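PDB 2YIK: endoglucanase from Clostridium thermocellum, which probably hydrolyses internal beta-1,4-glucosidic bonds in cellulose. Local coordinates for residues Val447-His452 and Ser465-Val470; Lys459-Ser464 and Asp487-Tyr492. All coordinates share one frame; numbering follows the deposited sequence.

Contact 1 of 2, residues Val447-His452 and Ser465-Val470; sequences VKYPHH and SPHKYV
Tyr449 and His467 bring the two segments closest, with their CA atoms 6.7 Å apart, and neither segment forms helix or strand here. The backbones do not bond directly to each other; one water joins them, donating to Lys448 O at 2.9 Å and accepting from His467 N at 2.8 Å. The same water sits above the rim of one face of the Tyr449 ring.

The side chains supply the rest. His467 CG, anti to its carbonyl carbon and beside its backbone N (chi1 -74°), starts the imidazole on its way to Tyr449 and Pro450. The two rings make an offset edge-to-face pair, the tyrosine edge directed at the imidazole face, with centroids 5.6 Å apart and planes at 80°. Farther out on the phenol, CE2 lies 3.5 Å from Ser465 O, a carbonyl that meets the ring at its edge near the plane. The same CE2 is 3.8 Å from Pro466 CA, so this corner of the phenol packs against both Ser465 and Pro466. On the imidazole, Lys448 O stands over one face, offset toward the rim and 3.8 Å from ND1, while the Pro450 ring crosses the histidine with its CD 3.5 Å from CE1. The imidazole is thus packed by three successive residues of 447-452. Its NE2 turns to Thr489, whose hydroxyl lies outside both segments.

His451, the predicted catalytic residue and centre of an inverse gamma turn, starts its side chain away from 465-470 and meets Trp194 edge-to-face. As a worked case of two irregular loops joined near a predicted active site, the pairing is made by ring packing and one bridging water, and the polar end of His467 is satisfied by a third piece of the chain.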
loop_
_atom_site.group_PDB
_atom_site.type_symbol
_atom_site.label_atom_id
_atom_site.label_comp_id
_atom_site.label_asym_id
_atom_site.label_seq_id
_atom_site.Cartn_x
_atom_site.Cartn_y
_atom_site.Cartn_z
ATOM N N VAL A 447 22.106 -0.645 5.128
ATOM C CA VAL A 447 21.839 -0.489 6.551
ATOM C C VAL A 447 21.637 -1.909 7.083
ATOM O O VAL A 447 21.120 -2.781 6.371
ATOM C CB VAL A 447 20.570 0.359 6.812
ATOM C CG1 VAL A 447 20.843 1.814 6.470
ATOM C CG2 VAL A 447 19.421 -0.149 5.978
ATOM N N LYS A 448 22.032 -2.146 8.331
ATOM C CA LYS A 448 21.935 -3.482 8.906
ATOM C C LYS A 448 21.086 -3.617 10.158
ATOM O O LYS A 448 20.853 -4.727 10.620
ATOM C CB LYS A 448 23.349 -4.003 9.193
ATOM C CG LYS A 448 24.213 -4.091 7.949
ATOM C CD LYS A 448 25.696 -4.096 8.283
ATOM C CE LYS A 448 26.541 -4.369 7.042
ATOM N NZ LYS A 448 26.399 -3.319 5.985
ATOM N N TYR A 449 20.604 -2.503 10.694
ATOM C CA TYR A 449 19.810 -2.554 11.920
ATOM C C TYR A 449 18.394 -1.991 11.819
ATOM O O TYR A 449 18.024 -1.097 12.589
ATOM C CB TYR A 449 20.553 -1.818 13.032
ATOM C CG TYR A 449 21.882 -2.433 13.378
ATOM C CD1 TYR A 449 23.020 -2.140 12.629
ATOM C CD2 TYR A 449 21.998 -3.340 14.432
ATOM C CE1 TYR A 449 24.243 -2.738 12.917
ATOM C CE2 TYR A 449 23.215 -3.943 14.732
ATOM C CZ TYR A 449 24.332 -3.639 13.969
ATOM O OH TYR A 449 25.528 -4.257 14.254
ATOM N N PRO A 450 17.578 -2.507 10.884
ATOM C CA PRO A 450 16.216 -1.967 10.788
ATOM C C PRO A 450 15.401 -2.116 12.080
ATOM O O PRO A 450 15.612 -3.048 12.865
ATOM C CB PRO A 450 15.611 -2.737 9.604
ATOM C CG PRO A 450 16.433 -4.021 9.548
ATOM C CD PRO A 450 17.828 -3.525 9.846
ATOM N N HIS A 451 14.485 -1.179 12.299
ATOM C CA HIS A 451 13.611 -1.188 13.474
ATOM C C HIS A 451 12.510 -2.209 13.188
ATOM O O HIS A 451 11.404 -1.855 12.772
ATOM C CB HIS A 451 13.017 0.209 13.671
ATOM C CG HIS A 451 12.209 0.353 14.922
ATOM N ND1 HIS A 451 10.831 0.405 14.916
ATOM C CD2 HIS A 451 12.587 0.467 16.215
ATOM C CE1 HIS A 451 10.396 0.547 16.154
ATOM N NE2 HIS A 451 11.439 0.588 16.962
ATOM N N HIS A 452 12.820 -3.479 13.425
ATOM C CA HIS A 452 11.889 -4.564 13.127
ATOM C C HIS A 452 12.002 -5.705 14.145
ATOM O O HIS A 452 13.061 -6.320 14.292
ATOM C CB HIS A 452 12.214 -5.075 11.719
ATOM C CG HIS A 452 11.254 -6.090 11.182
ATOM N ND1 HIS A 452 10.122 -5.744 10.477
ATOM C CD2 HIS A 452 11.302 -7.444 11.182
ATOM C CE1 HIS A 452 9.516 -6.844 10.059
ATOM N NE2 HIS A 452 10.211 -7.887 10.473
ATOM N N SER A 465 23.039 -5.514 19.551
ATOM C CA SER A 465 23.611 -6.669 18.869
ATOM C C SER A 465 23.140 -6.803 17.428
ATOM O O SER A 465 22.102 -6.251 17.055
ATOM C CB SER A 465 23.235 -7.943 19.616
ATOM O OG SER A 465 23.395 -7.742 21.004
ATOM N N PRO A 466 23.901 -7.545 16.602
ATOM C CA PRO A 466 23.533 -7.748 15.202
ATOM C C PRO A 466 22.173 -8.438 15.185
ATOM O O PRO A 466 21.803 -9.124 16.142
ATOM C CB PRO A 466 24.628 -8.678 14.679
ATOM C CG PRO A 466 25.818 -8.319 15.514
ATOM C CD PRO A 466 25.211 -8.161 16.899
ATOM N N HIS A 467 21.427 -8.256 14.103
ATOM C CA HIS A 467 20.127 -8.895 13.988
ATOM C C HIS A 467 20.357 -10.366 13.700
ATOM O O HIS A 467 21.351 -10.734 13.082
ATOM C CB HIS A 467 19.312 -8.258 12.859
ATOM C CG HIS A 467 18.771 -6.907 13.201
ATOM N ND1 HIS A 467 17.854 -6.245 12.410
ATOM C CD2 HIS A 467 19.014 -6.090 14.253
ATOM C CE1 HIS A 467 17.556 -5.084 12.961
ATOM N NE2 HIS A 467 18.248 -4.964 14.083
ATOM N N LYS A 468 19.444 -11.211 14.156
ATOM C CA LYS A 468 19.584 -12.641 13.933
ATOM C C LYS A 468 19.276 -12.966 12.468
ATOM O O LYS A 468 19.843 -13.910 11.891
ATOM C CB LYS A 468 18.651 -13.401 14.893
ATOM C CG LYS A 468 18.744 -14.920 14.815
ATOM C CD LYS A 468 20.195 -15.400 14.850
ATOM C CE LYS A 468 20.347 -16.765 14.164
ATOM N NZ LYS A 468 21.219 -16.651 12.940
ATOM N N TYR A 469 18.409 -12.160 11.853
ATOM C CA TYR A 469 18.014 -12.374 10.460
ATOM C C TYR A 469 18.082 -11.112 9.609
ATOM O O TYR A 469 17.841 -10.007 10.090
ATOM C CB TYR A 469 16.591 -12.928 10.420
ATOM C CG TYR A 469 16.393 -14.100 11.343
ATOM C CD1 TYR A 469 16.967 -15.339 11.061
ATOM C CD2 TYR A 469 15.652 -13.965 12.515
ATOM C CE1 TYR A 469 16.805 -16.420 11.931
ATOM C CE2 TYR A 469 15.486 -15.033 13.390
ATOM C CZ TYR A 469 16.062 -16.256 13.093
ATOM O OH TYR A 469 15.894 -17.314 13.964
ATOM N N VAL A 470 18.402 -11.292 8.334
ATOM C CA VAL A 470 18.507 -10.177 7.399
ATOM C C VAL A 470 17.153 -9.886 6.748
ATOM O O VAL A 470 16.605 -10.725 6.027
ATOM C CB VAL A 470 19.541 -10.482 6.291
ATOM C CG1 VAL A 470 19.670 -9.289 5.353
ATOM C CG2 VAL A 470 20.898 -10.818 6.920
HETATM O O HOH W 1 22.500 -6.598 12.124
#

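Contact 2 of 2, residues Lys459-Ser464 and Asp487-Tyr492; sequences KDANDS and DRTNDY
Ala461 and Asn490 mark the tight part of this contact, their CA atoms 4.9 Å apart. Each belongs to a type I beta turn, Asp460 to Asp463 in one segment and Arg488 to Asp491 in the other, and the corners of the turns face each other. Ala461 CB reaches Asn490 CB at 4.3 Å and Thr489 CG2 at 4.2 Å, while Ala461 O packs 3.5 Å from Thr489 CB. That carbonyl receives its hydrogen bond from a water (2.6 Å to Ala461 O), which in turn accepts from Asn490 N at 3.0 Å. A second water repeats the pattern, donating to Asp463 O and accepting from the hydroxyl of Thr489, whose second partner is His467.

The outer side is looser and more exposed. Arg488 bends at its third torsion (chi3 61°) and folds back over its own turn, where NE donates to Asn490 OD1 at 3.2 Å with an N-H...O angle of 151°. Asn490 CG, in the crowded position between N and carbonyl carbon (chi1 64°), places the amide beside Arg488, and NE approaches OD1 tilted from the carbonyl plane. The guanidinium also approaches Ser464, whose CB is 3.5 Å from NH1. In the first turn, Asp460 OD1 accepts from Asn462 N, an Asx turn within 459-464, the carboxylate being met from above its plane.

Both segments belong to the long irregular stretch between helix 453-456 and helix 499-516, near the surface of the catalytic domain, where Ala461 also touches Trp194.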
loop_
_atom_site.group_PDB
_atom_site.type_symbol
_atom_site.label_atom_id
_atom_site.label_comp_id
_atom_site.label_asym_id
_atom_site.label_seq_id
_atom_site.Cartn_x
_atom_site.Cartn_y
_atom_site.Cartn_z
ATOM N N LYS A 459 15.235 -9.070 22.238
ATOM C CA LYS A 459 14.116 -8.914 23.169
ATOM C C LYS A 459 13.933 -7.442 23.506
ATOM O O LYS A 459 13.059 -7.081 24.293
ATOM C CB LYS A 459 14.384 -9.664 24.486
ATOM C CG LYS A 459 14.753 -11.141 24.364
ATOM C CD LYS A 459 15.093 -11.721 25.751
ATOM C CE LYS A 459 15.831 -13.061 25.655
ATOM N NZ LYS A 459 16.232 -13.590 27.011
ATOM N N ASP A 460 14.753 -6.592 22.901
ATOM C CA ASP A 460 14.710 -5.161 23.195
ATOM C C ASP A 460 15.301 -4.394 22.015
ATOM O O ASP A 460 16.382 -4.741 21.533
ATOM C CB ASP A 460 15.555 -4.904 24.452
ATOM C CG ASP A 460 15.358 -3.518 25.035
ATOM O OD1 ASP A 460 15.118 -2.556 24.272
ATOM O OD2 ASP A 460 15.469 -3.388 26.273
ATOM N N ALA A 461 14.609 -3.355 21.554
ATOM C CA ALA A 461 15.107 -2.558 20.433
ATOM C C ALA A 461 16.413 -1.845 20.800
ATOM O O ALA A 461 17.241 -1.556 19.933
ATOM C CB ALA A 461 14.061 -1.527 20.012
ATOM N N ASN A 462 16.591 -1.565 22.088
ATOM C CA ASN A 462 17.786 -0.868 22.567
ATOM C C ASN A 462 19.034 -1.734 22.579
ATOM O O ASN A 462 20.145 -1.215 22.706
ATOM C CB ASN A 462 17.541 -0.319 23.971
ATOM C CG ASN A 462 16.524 0.798 23.985
ATOM O OD1 ASN A 462 15.593 0.789 24.792
ATOM N ND2 ASN A 462 16.695 1.771 23.093
ATOM N N ASP A 463 18.853 -3.047 22.463
ATOM C CA ASP A 463 19.977 -3.982 22.435
ATOM C C ASP A 463 20.699 -3.744 21.109
ATOM O O ASP A 463 20.098 -3.854 20.037
ATOM C CB ASP A 463 19.455 -5.419 22.508
ATOM C CG ASP A 463 20.554 -6.453 22.380
ATOM O OD1 ASP A 463 21.684 -6.094 21.979
ATOM O OD2 ASP A 463 20.281 -7.637 22.670
ATOM N N SER A 464 21.992 -3.436 21.174
ATOM C CA SER A 464 22.765 -3.129 19.972
ATOM C C SER A 464 23.395 -4.283 19.208
ATOM O O SER A 464 24.186 -4.058 18.290
ATOM C CB SER A 464 23.854 -2.109 20.313
ATOM O OG SER A 464 24.654 -2.566 21.395
ATOM N N ASP A 487 22.245 4.133 11.871
ATOM C CA ASP A 487 21.850 2.747 11.650
ATOM C C ASP A 487 21.812 1.918 12.940
ATOM O O ASP A 487 22.736 1.160 13.231
ATOM C CB ASP A 487 22.800 2.119 10.617
ATOM C CG ASP A 487 22.370 0.729 10.187
ATOM O OD1 ASP A 487 21.212 0.348 10.453
ATOM O OD2 ASP A 487 23.197 0.026 9.571
ATOM N N ARG A 488 20.734 2.080 13.704
ATOM C CA ARG A 488 20.532 1.355 14.956
ATOM C C ARG A 488 19.101 0.830 15.033
ATOM O O ARG A 488 18.167 1.472 14.546
ATOM C CB ARG A 488 20.785 2.262 16.160
ATOM C CG ARG A 488 22.252 2.516 16.484
ATOM C CD ARG A 488 22.354 3.330 17.770
ATOM N NE ARG A 488 21.759 2.615 18.900
ATOM C CZ ARG A 488 22.361 1.642 19.585
ATOM N NH1 ARG A 488 23.594 1.261 19.260
ATOM N NH2 ARG A 488 21.723 1.040 20.588
ATOM N N THR A 489 18.929 -0.331 15.655
ATOM C CA THR A 489 17.613 -0.931 15.793
ATOM C C THR A 489 16.629 0.010 16.498
ATOM O O THR A 489 15.442 0.042 16.160
ATOM C CB THR A 489 17.707 -2.268 16.564
ATOM O OG1 THR A 489 18.552 -3.175 15.841
ATOM C CG2 THR A 489 16.325 -2.898 16.727
ATOM N N ASN A 490 17.106 0.794 17.462
ATOM C CA ASN A 490 16.198 1.695 18.166
ATOM C C ASN A 490 16.001 3.066 17.519
ATOM O O ASN A 490 15.337 3.930 18.100
ATOM C CB ASN A 490 16.618 1.863 19.637
ATOM C CG ASN A 490 17.978 2.521 19.793
ATOM O OD1 ASN A 490 18.581 2.971 18.821
ATOM N ND2 ASN A 490 18.462 2.586 21.032
ATOM N N ASP A 491 16.570 3.279 16.330
ATOM C CA ASP A 491 16.369 4.550 15.630
ATOM C C ASP A 491 15.050 4.350 14.892
ATOM O O ASP A 491 15.030 3.916 13.735
ATOM C CB ASP A 491 17.497 4.826 14.622
ATOM C CG ASP A 491 17.256 6.093 13.809
ATOM O OD1 ASP A 491 16.267 6.805 14.112
ATOM O OD2 ASP A 491 18.048 6.380 12.874
ATOM N N TYR A 492 13.945 4.664 15.564
ATOM C CA TYR A 492 12.632 4.462 14.973
ATOM C C TYR A 492 12.184 5.467 13.922
ATOM O O TYR A 492 11.113 5.305 13.334
ATOM C CB TYR A 492 11.567 4.368 16.070
ATOM C CG TYR A 492 11.456 5.605 16.919
ATOM C CD1 TYR A 492 12.287 5.798 18.025
ATOM C CD2 TYR A 492 10.540 6.606 16.594
ATOM C CE1 TYR A 492 12.206 6.972 18.792
ATOM C CE2 TYR A 492 10.451 7.775 17.343
ATOM C CZ TYR A 492 11.282 7.956 18.437
ATOM O OH TYR A 492 11.185 9.130 19.164
HETATM O O HOH W 2 19.399 -0.360 19.002
HETATM O O HOH W 3 20.602 -4.253 17.517
#

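Overall arrangement
Contacts 1 and 2 illustrate how loops on both sides of helix 453-456 can be joined: their segments alternate along the chain, and their centres lie only 8 Å apart. Two polar links join them. His467 NE2 of contact 1 approaches Thr489 OG1 of contact 2 at 2.5 Å, a probable hydrogen bond, although the modelled distance is unusually short. Asp487 receives the backbone of 447-452 with both carboxylate oxygens, Lys448 N to OD2 at 2.8 Å and Tyr449 N to OD1. The predicted active-site residue His451 belongs to contact 1, and the Ala461 side chain of contact 2 is about 5 Å from its side chain.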